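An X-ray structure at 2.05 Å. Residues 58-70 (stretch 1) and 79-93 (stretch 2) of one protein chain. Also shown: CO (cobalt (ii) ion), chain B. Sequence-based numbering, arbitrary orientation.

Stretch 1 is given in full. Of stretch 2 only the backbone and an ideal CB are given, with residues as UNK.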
# COMPACT_ATOMS: atom_id res chain seq x y z
N GLU A 58 -1.91 0.10 -8.38
CA GLU A 58 -0.63 -0.60 -8.35
C GLU A 58 -0.66 -1.72 -7.32
O GLU A 58 -1.16 -1.54 -6.21
CB GLU A 58 0.50 0.37 -8.03
CG GLU A 58 1.86 -0.33 -7.93
CD GLU A 58 3.02 0.65 -7.94
OE1 GLU A 58 2.81 1.84 -7.64
OE2 GLU A 58 4.16 0.22 -8.26
N LEU A 59 -0.10 -2.86 -7.68
CA LEU A 59 0.04 -3.98 -6.76
C LEU A 59 1.50 -4.08 -6.29
O LEU A 59 2.43 -4.05 -7.11
CB LEU A 59 -0.43 -5.28 -7.41
CG LEU A 59 -1.85 -5.31 -8.01
CD1 LEU A 59 -2.20 -6.70 -8.54
CD2 LEU A 59 -2.89 -4.85 -6.99
N ALA A 60 1.69 -4.21 -4.98
CA ALA A 60 3.00 -4.24 -4.34
C ALA A 60 3.03 -5.38 -3.31
O ALA A 60 2.04 -6.06 -3.07
CB ALA A 60 3.32 -2.88 -3.68
N SER A 61 4.19 -5.59 -2.71
CA SER A 61 4.45 -6.75 -1.87
C SER A 61 4.31 -6.40 -0.39
O SER A 61 4.87 -5.40 0.08
CB SER A 61 5.84 -7.30 -2.14
OG SER A 61 6.14 -8.38 -1.27
N HIS A 62 3.57 -7.23 0.35
CA HIS A 62 3.50 -7.14 1.81
C HIS A 62 3.97 -8.45 2.46
O HIS A 62 3.54 -8.80 3.57
CB HIS A 62 2.08 -6.77 2.25
CG HIS A 62 2.00 -6.15 3.61
ND1 HIS A 62 3.02 -5.42 4.17
CD2 HIS A 62 0.99 -6.13 4.51
CE1 HIS A 62 2.65 -4.98 5.36
NE2 HIS A 62 1.42 -5.40 5.59
N SER A 63 4.85 -9.19 1.77
CA SER A 63 5.35 -10.52 2.15
C SER A 63 4.35 -11.62 1.80
O SER A 63 3.26 -11.33 1.30
CB SER A 63 5.71 -10.58 3.65
OG SER A 63 4.58 -10.89 4.45
N TYR A 64 4.71 -12.89 2.04
CA TYR A 64 3.82 -14.00 1.72
C TYR A 64 2.94 -14.42 2.89
O TYR A 64 1.73 -14.64 2.71
CB TYR A 64 4.62 -15.21 1.21
CG TYR A 64 3.72 -16.19 0.49
CD1 TYR A 64 3.39 -16.00 -0.84
CD2 TYR A 64 3.16 -17.27 1.16
CE1 TYR A 64 2.54 -16.86 -1.50
CE2 TYR A 64 2.31 -18.15 0.50
CZ TYR A 64 2.00 -17.93 -0.83
OH TYR A 64 1.16 -18.79 -1.50
N THR A 65 3.49 -14.53 4.11
CA THR A 65 2.74 -15.00 5.27
C THR A 65 2.43 -13.90 6.28
O THR A 65 1.76 -14.16 7.28
CB THR A 65 3.49 -16.13 6.00
OG1 THR A 65 4.75 -15.64 6.48
CG2 THR A 65 3.72 -17.32 5.09
N HIS A 66 2.91 -12.68 6.05
CA HIS A 66 2.64 -11.55 6.94
C HIS A 66 3.06 -11.86 8.38
O HIS A 66 2.30 -11.65 9.33
CB HIS A 66 1.17 -11.13 6.87
CG HIS A 66 0.91 -9.75 7.39
ND1 HIS A 66 0.57 -9.50 8.70
CD2 HIS A 66 0.98 -8.55 6.78
CE1 HIS A 66 0.42 -8.20 8.88
NE2 HIS A 66 0.67 -7.60 7.73
N GLN A 67 4.27 -12.36 8.55
CA GLN A 67 4.84 -12.51 9.88
C GLN A 67 5.87 -11.42 10.12
O GLN A 67 6.27 -10.70 9.20
CB GLN A 67 5.46 -13.90 10.06
CG GLN A 67 4.45 -15.04 9.95
CD GLN A 67 5.10 -16.41 10.02
OE1 GLN A 67 5.03 -17.09 11.04
NE2 GLN A 67 5.75 -16.82 8.93
N ASP A 68 6.28 -11.28 11.38
CA ASP A 68 7.36 -10.37 11.75
C ASP A 68 8.66 -10.89 11.16
O ASP A 68 9.21 -11.89 11.63
CB ASP A 68 7.45 -10.23 13.26
CG ASP A 68 8.48 -9.20 13.70
OD1 ASP A 68 9.42 -8.92 12.93
OD2 ASP A 68 8.36 -8.67 14.82
N MET A 69 9.14 -10.23 10.11
CA MET A 69 10.28 -10.76 9.37
C MET A 69 11.62 -10.44 10.02
O MET A 69 12.66 -10.89 9.53
CB MET A 69 10.22 -10.25 7.92
CG MET A 69 8.90 -10.63 7.21
SD MET A 69 8.66 -9.99 5.53
CE MET A 69 9.94 -10.85 4.61
N THR A 70 11.63 -9.69 11.13
CA THR A 70 12.86 -9.59 11.91
C THR A 70 13.19 -10.89 12.63
O THR A 70 14.31 -11.05 13.12
CB THR A 70 12.79 -8.43 12.92
OG1 THR A 70 11.87 -8.73 13.98
CG2 THR A 70 12.36 -7.14 12.23
N UNK A 79 12.59 -16.26 0.12
CA UNK A 79 11.48 -17.07 -0.39
C UNK A 79 10.16 -16.32 -0.30
O UNK A 79 9.37 -16.31 -1.25
CB UNK A 79 11.38 -18.39 0.38
N UNK A 80 9.90 -15.69 0.85
CA UNK A 80 8.66 -14.91 1.00
C UNK A 80 8.53 -13.88 -0.12
O UNK A 80 7.47 -13.76 -0.75
CB UNK A 80 8.63 -14.21 2.36
N UNK A 81 9.60 -13.13 -0.39
CA UNK A 81 9.54 -12.09 -1.42
C UNK A 81 9.33 -12.69 -2.81
O UNK A 81 8.43 -12.27 -3.56
CB UNK A 81 10.82 -11.25 -1.40
N UNK A 82 10.14 -13.68 -3.17
CA UNK A 82 10.01 -14.29 -4.50
C UNK A 82 8.63 -14.90 -4.70
O UNK A 82 8.01 -14.72 -5.76
CB UNK A 82 11.08 -15.36 -4.70
N UNK A 83 8.12 -15.63 -3.72
CA UNK A 83 6.81 -16.24 -3.87
C UNK A 83 5.71 -15.19 -3.99
O UNK A 83 4.72 -15.42 -4.69
CB UNK A 83 6.52 -17.17 -2.69
N UNK A 84 5.85 -14.05 -3.30
CA UNK A 84 4.82 -13.02 -3.40
C UNK A 84 4.84 -12.36 -4.77
O UNK A 84 3.79 -12.18 -5.40
CB UNK A 84 5.01 -11.97 -2.31
N UNK A 85 6.03 -11.98 -5.25
CA UNK A 85 6.14 -11.35 -6.56
C UNK A 85 5.69 -12.29 -7.67
O UNK A 85 5.00 -11.87 -8.61
CB UNK A 85 7.58 -10.90 -6.81
N UNK A 86 6.09 -13.57 -7.61
CA UNK A 86 5.70 -14.47 -8.69
C UNK A 86 4.21 -14.82 -8.63
O UNK A 86 3.59 -15.01 -9.68
CB UNK A 86 6.54 -15.75 -8.63
N UNK A 87 3.62 -14.87 -7.43
CA UNK A 87 2.17 -15.05 -7.35
C UNK A 87 1.43 -13.89 -8.02
O UNK A 87 0.43 -14.11 -8.72
CB UNK A 87 1.73 -15.18 -5.89
N UNK A 88 1.89 -12.66 -7.81
CA UNK A 88 1.24 -11.51 -8.42
C UNK A 88 1.50 -11.46 -9.92
O UNK A 88 0.59 -11.16 -10.71
CB UNK A 88 1.72 -10.22 -7.76
N UNK A 89 2.73 -11.77 -10.34
CA UNK A 89 3.05 -11.77 -11.77
C UNK A 89 2.29 -12.87 -12.51
O UNK A 89 1.71 -12.62 -13.58
CB UNK A 89 4.56 -11.95 -11.98
N UNK A 90 2.28 -14.08 -11.95
CA UNK A 90 1.65 -15.21 -12.63
C UNK A 90 0.14 -15.17 -12.57
O UNK A 90 -0.51 -15.88 -13.36
CB UNK A 90 2.14 -16.53 -12.03
N UNK A 91 -0.45 -14.42 -11.64
CA UNK A 91 -1.91 -14.35 -11.57
C UNK A 91 -2.47 -13.28 -12.49
O UNK A 91 -3.37 -13.57 -13.28
CB UNK A 91 -2.36 -14.08 -10.13
N UNK A 92 -1.96 -12.05 -12.41
CA UNK A 92 -2.57 -10.96 -13.16
C UNK A 92 -1.53 -10.14 -13.93
O UNK A 92 -1.84 -9.06 -14.44
CB UNK A 92 -3.35 -10.05 -12.21
N UNK A 93 -0.31 -10.64 -14.03
CA UNK A 93 0.63 -10.14 -15.01
C UNK A 93 1.36 -8.85 -14.69
O UNK A 93 1.94 -8.24 -15.60
CB UNK A 93 -0.12 -9.95 -16.33
CO CO B . 0.09 -5.55 7.39

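The helix of stretch 2 runs nearly antiparallel to strand 58-61, at 158° with a closest approach of 8.7 Å, and the turns around positions 80 to 84 lie against the loop that follows the strand. Position 79 has nothing of stretch 1 within 5.5 Å of its ideal CB, so many residues would fit; it is Asn79.

At position 80 the CA-to-CB bond points sideways, with CB 4.1 Å from Tyr64 N. The amides of Tyr64 and Thr65 and the Thr65 hydroxyl gather here as donors, which favours an acceptor on a side chain of some length, such as Glu or Gln. The residue is Glu80. Its OE1 accepts from Tyr64 N (2.8 Å) and Thr65 N (2.9 Å), while OE2 takes a very short hydrogen bond from Thr65 OG1 (2.5 Å). One carboxylate thus fastens the loop to the helix, and a water donates weakly to OE1 while accepting from Gln67 N.

Position 81 directs CB away, 5.5 Å from Ser61 OG, so only a long, flexible side chain could return to stretch 1. Met81 does so with all three chi angles in m: its CE lies 3.7 Å from Ser61 OG and its SD 4.3 Å from Met69 CE. Position 82 is out of reach and undemanding; it is Glu82.

At position 83, CB points toward stretch 1 and lies 3.8 Å from Tyr64 CD1, a site for an apolar or aromatic residue. Trp83 packs its CB against this ring atom.

Position 84 also points toward stretch 1, its ideal CB 3.9 Å from Ser61 OG and 4.1 Å from Ser63 O. The close quarters suit a small residue: Ala, Ser, Thr or perhaps Val. Thr84 places CG2 3.5 Å from Ser61 OG and turns its hydroxyl back on the helix, OG1 donating to Glu80 O (2.9 Å). OG1 also sits at the edge of the Tyr64 ring.

Position 85 points sideways and tolerates many residues; Ser85 OG shares a water with Ser61 OG and Met81 O. Position 86 is out of reach, and Ser86 OG bonds to Glu82 O. Position 87 faces Tyr64 CE1 at 4.8 Å, where a small residue suffices: Ala87.

Positions 88 and 92, one turn apart, both point toward Leu59 CD1 and call for aliphatic residues. Ile88 CG2 lies 4.1 Å and Val92 CG2 3.8 Å from Leu59 CD1. Positions 89, 90 and 91 are out of reach of stretch 1, which sets no demand there; they are Lys89, Asn90 and Ser91. Position 93 has positive phi, which favours glycine: Gly93.

Stretch 2 (79-93) NEMEWTSSAIKNSVG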
# COMPACT_ATOMS: atom_id res chain seq x y z
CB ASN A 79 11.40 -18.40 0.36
CG ASN A 79 12.55 -19.33 0.03
OD1 ASN A 79 13.29 -19.09 -0.93
ND2 ASN A 79 12.71 -20.38 0.83
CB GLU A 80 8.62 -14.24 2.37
CG GLU A 80 8.43 -15.21 3.54
CD GLU A 80 7.07 -15.08 4.21
OE1 GLU A 80 6.37 -14.06 3.99
OE2 GLU A 80 6.70 -15.99 4.96
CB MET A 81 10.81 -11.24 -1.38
CG MET A 81 11.06 -10.58 -0.02
SD MET A 81 9.69 -9.52 0.49
CE MET A 81 9.77 -8.32 -0.87
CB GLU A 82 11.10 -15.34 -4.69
CG GLU A 82 12.49 -14.74 -4.69
CD GLU A 82 13.60 -15.77 -4.53
OE1 GLU A 82 13.33 -16.98 -4.75
OE2 GLU A 82 14.73 -15.37 -4.18
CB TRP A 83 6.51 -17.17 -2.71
CG TRP A 83 7.47 -18.31 -2.63
CD1 TRP A 83 8.17 -18.88 -3.66
CD2 TRP A 83 7.86 -19.01 -1.44
NE1 TRP A 83 8.96 -19.89 -3.19
CE2 TRP A 83 8.79 -20.00 -1.83
CE3 TRP A 83 7.52 -18.90 -0.09
CZ2 TRP A 83 9.39 -20.87 -0.92
CZ3 TRP A 83 8.11 -19.78 0.83
CH2 TRP A 83 9.04 -20.75 0.40
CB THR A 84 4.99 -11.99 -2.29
OG1 THR A 84 4.84 -12.63 -1.02
CG2 THR A 84 3.94 -10.87 -2.42
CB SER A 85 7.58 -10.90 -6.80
OG SER A 85 7.90 -9.81 -5.97
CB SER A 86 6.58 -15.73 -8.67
OG SER A 86 6.53 -16.38 -7.43
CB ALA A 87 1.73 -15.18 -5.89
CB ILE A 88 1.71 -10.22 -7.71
CG1 ILE A 88 1.20 -10.20 -6.27
CG2 ILE A 88 1.25 -9.00 -8.49
CD1 ILE A 88 1.84 -9.13 -5.41
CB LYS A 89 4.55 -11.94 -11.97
CG LYS A 89 4.98 -11.98 -13.44
CD LYS A 89 4.63 -10.69 -14.16
CE LYS A 89 5.24 -10.66 -15.56
NZ LYS A 89 4.88 -9.41 -16.29
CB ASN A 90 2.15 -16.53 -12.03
CG ASN A 90 3.59 -16.79 -12.34
OD1 ASN A 90 4.16 -16.17 -13.25
ND2 ASN A 90 4.19 -17.70 -11.61
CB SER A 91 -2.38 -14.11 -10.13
OG SER A 91 -1.91 -12.88 -9.60
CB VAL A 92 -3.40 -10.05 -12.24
CG1 VAL A 92 -4.50 -10.86 -11.54
CG2 VAL A 92 -2.50 -9.33 -11.23
O HOH W 1 7.46 -9.72 -3.10
O HOH W 2 6.36 -12.67 6.50
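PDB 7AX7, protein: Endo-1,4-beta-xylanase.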